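Local coordinates for protein 4-hydroxybenzoyl-CoA thioesterase (Bacillus halodurans, PDB 5WH9) that probably hydrolyses the thioester bond of acyl-coenzyme A substrates, with gentisyl-coenzyme A as its likely substrate, at residues B[86-92]-B[104-110]; B[26-30]-B[62-68]. All coordinates share one frame. Numbering follows the deposited sequence.

Contact 1 of 2, residues B[86-92]-B[104-110]; sequences KSFILEH and GHEKRVW
Two neighbouring antiparallel strands of the hotdog-fold sheet meet here, the arms of the β-hairpin formed by strands 87-96 and 99-111. Both backbones are extended, with axes 4.6 Å apart at closest approach and N-to-C directions at 162°. Phe-88/Arg-108, Leu-90/Glu-106 and His-92/Gly-104 are hydrogen-bonded pairs, each closed by two N-H···O bonds of 2.7-2.9 Å between backbone N and O; the non-hydrogen-bonded pairs Ile-89/Lys-107 and Glu-91/His-105 lie between them, and Ser-87/Val-109 follows beyond Phe-88/Arg-108. At the open end the bond from Trp-110 N to Lys-86 O is weak (3.4 Å). The face bearing Phe-88, Leu-90, Glu-106 and Arg-108 is buried and receives helix 25-40, the helix that a hotdog sheet wraps; Leu-90 and Arg-108 both touch Cys-34. Phe-88 (chi1 p) lays its ring against Arg-108, whose CB makes a CH-pi contact 4.2 Å from the ring centroid. On the other face Ile-89 CG2 packs on His-105 CB at 3.7 Å. Glu-106 OE1 is hydrogen-bonded to Tyr-23 OH of the second subunit. Arg-108 has two salt-bridge partners, Asp-31 of helix 25-40 and, within strand 104-110, Glu-106, with Arg-108 NE 2.8 Å from Glu-106 OE2.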
loop_
_atom_site.group_PDB
_atom_site.type_symbol
_atom_site.label_atom_id
_atom_site.label_comp_id
_atom_site.label_asym_id
_atom_site.label_seq_id
_atom_site.Cartn_x
_atom_site.Cartn_y
_atom_site.Cartn_z
ATOM N N LYS B 86 -1.328 28.760 12.610
ATOM C CA LYS B 86 -0.789 28.093 11.428
ATOM C C LYS B 86 -0.783 26.565 11.469
ATOM O O LYS B 86 -0.437 25.926 10.474
ATOM C CB LYS B 86 0.610 28.629 11.112
ATOM C CG LYS B 86 0.606 30.106 10.743
ATOM C CD LYS B 86 1.889 30.532 10.059
ATOM C CE LYS B 86 2.805 31.249 11.028
ATOM N NZ LYS B 86 4.102 31.576 10.381
ATOM N N SER B 87 -1.171 25.989 12.606
ATOM C CA SER B 87 -1.218 24.541 12.756
ATOM C C SER B 87 -2.427 24.084 13.590
ATOM O O SER B 87 -3.079 24.884 14.260
ATOM C CB SER B 87 0.068 24.040 13.417
ATOM O OG SER B 87 0.085 24.360 14.801
ATOM N N PHE B 88 -2.718 22.786 13.534
ATOM C CA PHE B 88 -3.728 22.182 14.385
ATOM C C PHE B 88 -3.375 20.710 14.608
ATOM O O PHE B 88 -2.632 20.117 13.820
ATOM C CB PHE B 88 -5.133 22.332 13.776
ATOM C CG PHE B 88 -5.321 21.594 12.478
ATOM C CD1 PHE B 88 -4.855 22.124 11.286
ATOM C CD2 PHE B 88 -5.973 20.380 12.446
ATOM C CE1 PHE B 88 -5.022 21.437 10.084
ATOM C CE2 PHE B 88 -6.146 19.690 11.249
ATOM C CZ PHE B 88 -5.671 20.221 10.076
ATOM N N ILE B 89 -3.891 20.136 15.691
ATOM C CA ILE B 89 -3.714 18.717 15.990
ATOM C C ILE B 89 -5.059 17.989 16.013
ATOM O O ILE B 89 -5.995 18.431 16.663
ATOM C CB ILE B 89 -3.029 18.487 17.349
ATOM C CG1 ILE B 89 -1.601 19.013 17.342
ATOM C CG2 ILE B 89 -3.001 17.006 17.701
ATOM C CD1 ILE B 89 -0.901 18.788 18.680
ATOM N N LEU B 90 -5.142 16.875 15.297
ATOM C CA LEU B 90 -6.308 16.007 15.334
ATOM C C LEU B 90 -6.026 14.824 16.238
ATOM O O LEU B 90 -5.013 14.144 16.077
ATOM C CB LEU B 90 -6.631 15.484 13.934
ATOM C CG LEU B 90 -7.048 16.523 12.896
ATOM C CD1 LEU B 90 -7.257 15.861 11.520
ATOM C CD2 LEU B 90 -8.311 17.261 13.340
ATOM N N GLU B 91 -6.915 14.579 17.186
ATOM C CA GLU B 91 -6.871 13.343 17.941
ATOM C C GLU B 91 -7.769 12.276 17.275
ATOM O O GLU B 91 -8.909 12.559 16.875
ATOM C CB GLU B 91 -7.297 13.593 19.383
ATOM C CG GLU B 91 -6.863 12.486 20.351
ATOM C CD GLU B 91 -7.269 12.775 21.794
ATOM O OE1 GLU B 91 -6.415 13.259 22.574
ATOM O OE2 GLU B 91 -8.445 12.516 22.152
ATOM N N HIS B 92 -7.246 11.062 17.139
ATOM C CA HIS B 92 -7.987 9.965 16.526
ATOM C C HIS B 92 -8.008 8.793 17.469
ATOM O O HIS B 92 -6.954 8.364 17.945
ATOM C CB HIS B 92 -7.333 9.495 15.222
ATOM C CG HIS B 92 -7.366 10.510 14.127
ATOM N ND1 HIS B 92 -6.226 11.077 13.606
ATOM C CD2 HIS B 92 -8.401 11.075 13.465
ATOM C CE1 HIS B 92 -6.553 11.930 12.653
ATOM N NE2 HIS B 92 -7.869 11.944 12.544
ATOM N N GLY B 104 -4.168 7.915 18.462
ATOM C CA GLY B 104 -3.055 8.750 18.107
ATOM C C GLY B 104 -3.445 10.170 17.821
ATOM O O GLY B 104 -4.565 10.605 18.095
ATOM N N HIS B 105 -2.506 10.911 17.260
ATOM C CA HIS B 105 -2.825 12.247 16.799
ATOM C C HIS B 105 -1.973 12.580 15.599
ATOM O O HIS B 105 -0.989 11.898 15.304
ATOM C CB HIS B 105 -2.634 13.289 17.916
ATOM C CG HIS B 105 -1.222 13.429 18.384
ATOM N ND1 HIS B 105 -0.315 14.277 17.779
ATOM C CD2 HIS B 105 -0.556 12.827 19.399
ATOM C CE1 HIS B 105 0.849 14.186 18.398
ATOM N NE2 HIS B 105 0.728 13.316 19.386
ATOM N N GLU B 106 -2.376 13.624 14.899
ATOM C CA GLU B 106 -1.610 14.185 13.815
ATOM C C GLU B 106 -1.437 15.671 14.135
ATOM O O GLU B 106 -2.406 16.355 14.458
ATOM C CB GLU B 106 -2.393 14.034 12.504
ATOM C CG GLU B 106 -2.692 12.595 12.080
ATOM C CD GLU B 106 -3.512 12.510 10.799
ATOM O OE1 GLU B 106 -3.220 11.626 9.970
ATOM O OE2 GLU B 106 -4.467 13.307 10.625
ATOM N N LYS B 107 -0.210 16.169 14.078
ATOM C CA LYS B 107 -0.007 17.606 13.998
ATOM C C LYS B 107 0.036 17.999 12.531
ATOM O O LYS B 107 0.818 17.444 11.757
ATOM C CB LYS B 107 1.299 18.018 14.662
ATOM C CG LYS B 107 1.494 19.533 14.711
ATOM C CD LYS B 107 2.464 19.956 15.822
ATOM C CE LYS B 107 2.691 21.462 15.771
ATOM N NZ LYS B 107 3.491 21.987 16.928
ATOM N N ARG B 108 -0.810 18.940 12.137
ATOM C CA ARG B 108 -0.839 19.376 10.745
ATOM C C ARG B 108 -0.767 20.896 10.610
ATOM O O ARG B 108 -1.154 21.644 11.512
ATOM C CB ARG B 108 -2.085 18.843 10.028
ATOM C CG ARG B 108 -2.228 17.326 9.992
ATOM C CD ARG B 108 -3.503 16.944 9.248
ATOM N NE ARG B 108 -3.694 15.507 9.078
ATOM C CZ ARG B 108 -3.379 14.833 7.972
ATOM N NH1 ARG B 108 -2.841 15.466 6.939
ATOM N NH2 ARG B 108 -3.600 13.524 7.900
ATOM N N VAL B 109 -0.272 21.346 9.468
ATOM C CA VAL B 109 -0.204 22.766 9.183
ATOM C C VAL B 109 -1.042 23.029 7.952
ATOM O O VAL B 109 -1.629 22.100 7.407
ATOM C CB VAL B 109 1.249 23.234 8.954
ATOM C CG1 VAL B 109 2.056 23.059 10.232
ATOM C CG2 VAL B 109 1.887 22.481 7.803
ATOM N N TRP B 110 -1.114 24.282 7.518
ATOM C CA TRP B 110 -1.830 24.613 6.298
ATOM C C TRP B 110 -0.832 25.113 5.274
ATOM O O TRP B 110 0.018 25.943 5.598
ATOM C CB TRP B 110 -2.881 25.682 6.573
ATOM C CG TRP B 110 -4.039 25.628 5.625
ATOM C CD1 TRP B 110 -4.169 26.305 4.448
ATOM C CD2 TRP B 110 -5.233 24.846 5.773
ATOM N NE1 TRP B 110 -5.369 26.002 3.858
ATOM C CE2 TRP B 110 -6.040 25.106 4.649
ATOM C CE3 TRP B 110 -5.699 23.954 6.752
ATOM C CZ2 TRP B 110 -7.291 24.508 4.471
ATOM C CZ3 TRP B 110 -6.940 23.355 6.576
ATOM C CH2 TRP B 110 -7.722 23.636 5.445
#

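Contact 2 of 2, residues B[26-30]-B[62-68]; sequences YYKWM and CQFKAPL
Residues 26-30 form an early turn of helix 25-40, with Met-30 N bonded to Tyr-26 O at 3.0 Å, and pack against the end of strand 57-64 and the loop after it. The axes of helix 26-30 and strand 62-64 stay 10.6 Å apart at 127°, so side chains bridge the gap. With chi1 m, the Tyr-26 ring takes the edge of Phe-64 on its face in a T-shaped pair (centroids 4.6 Å, planes at 78°), and Tyr-26 CE2 lies 3.6 Å from Leu-68 CD1. Water 1 lies 2.7 Å from Tyr-26 OH and accepts from Leu-68 N at 3.3 Å. Tyr-27, also m, brings CZ to 3.6 Å from Cys-62 CB; Cys-62 SG makes sulfur-aromatic contacts 5.4 and 5.5 Å from the Tyr-26 and Tyr-27 ring centroids. Tyr-27 also stacks on Tyr-27 of the second subunit, where Cys-62 and Gln-63 continue the sheet across the interface. Trp-29 CZ3 meets Leu-68 CD1 at 3.8 Å, and Met-30 CE approaches Cys-62 CB at 4.5 Å. In this hotdog arrangement of helix against sheet, with no clear direct hydrogen bond between the segments, the hold comes from the fit of aromatic, sulfur and aliphatic surfaces, and the Tyr-26 hydroxyl reaches the loop backbone through water.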
loop_
_atom_site.group_PDB
_atom_site.type_symbol
_atom_site.label_atom_id
_atom_site.label_comp_id
_atom_site.label_asym_id
_atom_site.label_seq_id
_atom_site.Cartn_x
_atom_site.Cartn_y
_atom_site.Cartn_z
ATOM N N TYR B 26 -2.602 2.065 10.209
ATOM C CA TYR B 26 -3.302 2.918 11.159
ATOM C C TYR B 26 -3.130 4.399 10.774
ATOM O O TYR B 26 -4.016 5.224 11.011
ATOM C CB TYR B 26 -2.797 2.687 12.581
ATOM C CG TYR B 26 -3.193 1.372 13.198
ATOM C CD1 TYR B 26 -2.532 0.208 12.863
ATOM C CD2 TYR B 26 -4.206 1.300 14.152
ATOM C CE1 TYR B 26 -2.875 -1.000 13.427
ATOM C CE2 TYR B 26 -4.559 0.092 14.736
ATOM C CZ TYR B 26 -3.885 -1.062 14.360
ATOM O OH TYR B 26 -4.198 -2.291 14.928
ATOM N N TYR B 27 -1.981 4.735 10.194
ATOM C CA TYR B 27 -1.717 6.112 9.761
ATOM C C TYR B 27 -2.498 6.449 8.500
ATOM O O TYR B 27 -2.988 7.567 8.360
ATOM C CB TYR B 27 -0.209 6.339 9.581
ATOM C CG TYR B 27 0.531 6.078 10.876
ATOM C CD1 TYR B 27 0.669 7.085 11.824
ATOM C CD2 TYR B 27 1.033 4.813 11.183
ATOM C CE1 TYR B 27 1.318 6.862 13.030
ATOM C CE2 TYR B 27 1.676 4.566 12.419
ATOM C CZ TYR B 27 1.808 5.612 13.329
ATOM O OH TYR B 27 2.463 5.428 14.535
ATOM N N LYS B 28 -2.617 5.471 7.600
ATOM C CA LYS B 28 -3.448 5.570 6.408
ATOM C C LYS B 28 -4.882 5.874 6.842
ATOM O O LYS B 28 -5.549 6.758 6.293
ATOM C CB LYS B 28 -3.359 4.239 5.623
ATOM C CG LYS B 28 -4.360 3.975 4.488
ATOM C CD LYS B 28 -4.569 2.437 4.321
ATOM C CE LYS B 28 -5.161 1.992 2.965
ATOM N NZ LYS B 28 -6.590 2.402 2.629
ATOM N N TRP B 29 -5.349 5.154 7.855
ATOM C CA TRP B 29 -6.723 5.336 8.300
ATOM C C TRP B 29 -6.912 6.694 8.963
ATOM O O TRP B 29 -7.954 7.311 8.777
ATOM C CB TRP B 29 -7.167 4.195 9.220
ATOM C CG TRP B 29 -7.348 2.902 8.498
ATOM C CD1 TRP B 29 -7.923 2.718 7.273
ATOM C CD2 TRP B 29 -6.944 1.606 8.952
ATOM N NE1 TRP B 29 -7.897 1.388 6.941
ATOM C CE2 TRP B 29 -7.300 0.686 7.955
ATOM C CE3 TRP B 29 -6.306 1.136 10.107
ATOM C CZ2 TRP B 29 -7.053 -0.681 8.083
ATOM C CZ3 TRP B 29 -6.062 -0.199 10.226
ATOM C CH2 TRP B 29 -6.431 -1.097 9.224
ATOM N N MET B 30 -5.914 7.170 9.714
ATOM C CA MET B 30 -5.983 8.518 10.277
ATOM C C MET B 30 -5.976 9.556 9.178
ATOM O O MET B 30 -6.735 10.531 9.213
ATOM C CB MET B 30 -4.834 8.796 11.235
ATOM C CG MET B 30 -5.024 8.142 12.582
ATOM S SD MET B 30 -3.743 8.578 13.776
ATOM C CE MET B 30 -2.268 8.133 12.860
ATOM N N CYS B 62 0.955 7.107 17.132
ATOM C CA CYS B 62 -0.112 6.168 17.375
ATOM C C CYS B 62 0.315 5.144 18.416
ATOM O O CYS B 62 1.488 4.742 18.511
ATOM C CB CYS B 62 -0.592 5.489 16.075
ATOM S SG CYS B 62 -2.340 4.834 16.173
ATOM N N GLN B 63 -0.664 4.740 19.208
ATOM C CA GLN B 63 -0.432 3.883 20.335
ATOM C C GLN B 63 -1.401 2.717 20.190
ATOM O O GLN B 63 -2.612 2.902 20.226
ATOM C CB GLN B 63 -0.701 4.683 21.606
ATOM C CG GLN B 63 -0.240 4.039 22.888
ATOM C CD GLN B 63 -0.499 4.932 24.091
ATOM O OE1 GLN B 63 -1.552 4.844 24.736
ATOM N NE2 GLN B 63 0.456 5.808 24.393
ATOM N N PHE B 64 -0.857 1.519 20.024
ATOM C CA PHE B 64 -1.649 0.342 19.697
ATOM C C PHE B 64 -1.918 -0.497 20.945
ATOM O O PHE B 64 -0.982 -0.972 21.583
ATOM C CB PHE B 64 -0.909 -0.482 18.633
ATOM C CG PHE B 64 -0.374 0.349 17.499
ATOM C CD1 PHE B 64 0.893 0.909 17.571
ATOM C CD2 PHE B 64 -1.155 0.613 16.385
ATOM C CE1 PHE B 64 1.387 1.701 16.546
ATOM C CE2 PHE B 64 -0.668 1.400 15.356
ATOM C CZ PHE B 64 0.619 1.943 15.442
ATOM N N LYS B 65 -3.192 -0.679 21.288
ATOM C CA LYS B 65 -3.564 -1.388 22.513
ATOM C C LYS B 65 -3.897 -2.841 22.235
ATOM O O LYS B 65 -3.397 -3.739 22.905
ATOM C CB LYS B 65 -4.752 -0.713 23.212
ATOM C CG LYS B 65 -4.569 0.785 23.426
ATOM C CD LYS B 65 -3.165 1.127 23.946
ATOM C CE LYS B 65 -2.986 0.699 25.402
ATOM N NZ LYS B 65 -1.941 1.496 26.112
ATOM N N ALA B 66 -4.763 -3.049 21.241
ATOM C CA ALA B 66 -5.223 -4.377 20.837
ATOM C C ALA B 66 -5.207 -4.551 19.314
ATOM O O ALA B 66 -5.351 -3.579 18.568
ATOM C CB ALA B 66 -6.614 -4.648 21.390
ATOM N N PRO B 67 -5.037 -5.781 18.842
ATOM C CA PRO B 67 -4.935 -6.049 17.397
ATOM C C PRO B 67 -6.222 -5.892 16.566
ATOM O O PRO B 67 -7.312 -6.219 17.036
ATOM C CB PRO B 67 -4.464 -7.506 17.350
ATOM C CG PRO B 67 -4.980 -8.103 18.614
ATOM C CD PRO B 67 -4.910 -7.011 19.644
ATOM N N LEU B 68 -6.069 -5.407 15.333
ATOM C CA LEU B 68 -7.095 -5.457 14.307
ATOM C C LEU B 68 -6.738 -6.606 13.374
ATOM O O LEU B 68 -5.566 -6.856 13.105
ATOM C CB LEU B 68 -7.143 -4.141 13.540
ATOM C CG LEU B 68 -7.562 -2.882 14.302
ATOM C CD1 LEU B 68 -7.433 -1.606 13.468
ATOM C CD2 LEU B 68 -8.981 -3.026 14.857
HETATM O O HOH W 1 -3.082 -4.711 14.253
#

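From the N terminus, helix 25-40 comes first, and contact 2 closes a loop of 31 residues, including helix 45-50, when the end of strand 57-64 returns to residues 26-30. The chain then runs through strand 73-80 before contact 1 closes the much shorter hairpin between 86-92 and 104-110. The two closures follow one another in series, neither enclosing nor crossing the other. In space they meet through strand 99-111, which pairs with both 57-64 and 87-96, with Cys-62 SG 4.3 Å from Gly-104 N, and through Met-30, which packs on the His-92 side chain and whose CB lies 3.5 Å from Glu-106 OE1. Contact 2 seats helix 25-40 against the end of strand 57-64; both contacts border the second subunit.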